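Local coordinates for protein hydrolase, haloacid dehalogenase-like family (Streptococcus pneumoniae, PDB 2FI1) that probably acts as a hydrolase of the haloacid dehalogenase-like family, with a calcium ion bound in the crystal at its metal site, at residues A[23-28]-A[46-51]. Residues are numbered along the deposited sequence; the frame is centred on the assembly and turned at random.
Sequences TSTAAF and QALKVS
In the helical cap that this haloacid dehalogenase-like protein carries beside its parallel-sheet core, L48 of helix 41-50 pushes a single isobutyl group between S24, T25 and F28, three residues on one flank of helix 20-34. The short helix segments cross at 114°, their axes 10.1 Å apart at closest approach, and within residues 46-51 L48 alone makes the contact. Its CD1 sits against the S24-T25 peptide, 3.9 Å from S24 C and 3.8 Å from T25 N, and also lies 4.0 Å from S24 CB and 3.8 Å from T25 OG1. The other methyl takes the aromatic side: L48 CD2 comes within 4.0 Å of F28 CD1, meeting the ring obliquely. F28 sends CG anti to its own N (chi1 -163°), which brings the ring to this second methyl. No hydrogen bond links the segments. T25 OG1, beside the leucine methyl, is hydrogen-bonded to Y21 O; S24 OG, farther from it, bonds to N20 O and E74 OE2. Around this buried apolar patch, V44 touches T25 and F28, F66 and Y70 meet the F28 ring edge-to-face, and A55 touches both F28 and L48, so four cap helices, 20-34, 41-50, 52-59 and 66-77, converge here.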
# COMPACT_ATOMS: atom_id res chain seq x y z
N THR A 23 4.42 10.12 3.04
CA THR A 23 4.96 10.32 4.37
C THR A 23 6.50 10.20 4.36
O THR A 23 7.20 10.96 5.04
CB THR A 23 4.33 9.37 5.41
OG1 THR A 23 4.11 8.08 4.83
CG2 THR A 23 3.00 9.91 5.91
N SER A 24 7.03 9.27 3.58
CA SER A 24 8.47 9.12 3.47
C SER A 24 9.11 10.33 2.80
O SER A 24 10.14 10.81 3.25
CB SER A 24 8.80 7.84 2.71
OG SER A 24 8.42 6.69 3.47
N THR A 25 8.47 10.85 1.76
CA THR A 25 8.97 12.05 1.08
C THR A 25 8.99 13.24 2.03
O THR A 25 9.98 13.98 2.09
CB THR A 25 8.14 12.38 -0.17
OG1 THR A 25 8.31 11.33 -1.14
CG2 THR A 25 8.55 13.71 -0.80
N ALA A 26 7.92 13.43 2.79
CA ALA A 26 7.88 14.53 3.74
C ALA A 26 9.05 14.42 4.71
O ALA A 26 9.75 15.41 4.95
CB ALA A 26 6.55 14.53 4.48
N ALA A 27 9.28 13.22 5.24
CA ALA A 27 10.40 12.99 6.16
C ALA A 27 11.77 13.19 5.49
O ALA A 27 12.69 13.74 6.09
CB ALA A 27 10.32 11.62 6.75
N PHE A 28 11.90 12.76 4.24
CA PHE A 28 13.17 12.85 3.53
C PHE A 28 13.52 14.32 3.23
O PHE A 28 14.65 14.76 3.43
CB PHE A 28 13.08 12.03 2.24
CG PHE A 28 14.40 11.70 1.61
CD1 PHE A 28 14.96 10.44 1.79
CD2 PHE A 28 15.07 12.63 0.82
CE1 PHE A 28 16.17 10.11 1.18
CE2 PHE A 28 16.28 12.31 0.22
CZ PHE A 28 16.83 11.05 0.41
N GLN A 46 9.67 10.22 -6.44
CA GLN A 46 10.00 9.28 -7.49
C GLN A 46 11.26 8.49 -7.14
O GLN A 46 11.32 7.28 -7.38
CB GLN A 46 10.16 10.00 -8.83
CG GLN A 46 10.59 9.12 -10.00
CD GLN A 46 9.63 7.99 -10.28
OE1 GLN A 46 8.43 8.10 -10.03
NE2 GLN A 46 10.17 6.89 -10.83
N ALA A 47 12.25 9.16 -6.58
CA ALA A 47 13.48 8.48 -6.19
C ALA A 47 13.22 7.40 -5.14
O ALA A 47 13.77 6.29 -5.23
CB ALA A 47 14.51 9.45 -5.69
N LEU A 48 12.43 7.73 -4.12
CA LEU A 48 12.07 6.74 -3.09
C LEU A 48 11.30 5.57 -3.68
O LEU A 48 11.46 4.43 -3.23
CB LEU A 48 11.29 7.41 -1.96
CG LEU A 48 12.14 8.33 -1.08
CD1 LEU A 48 11.26 9.17 -0.21
CD2 LEU A 48 13.11 7.50 -0.23
N LYS A 49 10.49 5.82 -4.70
CA LYS A 49 9.74 4.74 -5.37
C LYS A 49 10.68 3.77 -6.07
O LYS A 49 10.33 2.58 -6.23
CB LYS A 49 8.74 5.31 -6.38
CG LYS A 49 7.50 5.87 -5.77
CD LYS A 49 6.46 6.24 -6.83
CE LYS A 49 5.63 5.06 -7.28
NZ LYS A 49 4.64 5.44 -8.34
N VAL A 50 11.84 4.25 -6.51
CA VAL A 50 12.89 3.37 -7.01
C VAL A 50 13.42 2.56 -5.82
O VAL A 50 13.20 1.34 -5.74
CB VAL A 50 14.03 4.14 -7.72
CG1 VAL A 50 15.17 3.21 -8.11
CG2 VAL A 50 13.48 4.89 -8.95
N SER A 51 14.11 3.23 -4.90
CA SER A 51 14.58 2.59 -3.66
C SER A 51 15.14 3.64 -2.74
O SER A 51 15.53 4.73 -3.17
CB SER A 51 15.67 1.55 -3.95
OG SER A 51 16.92 2.16 -4.25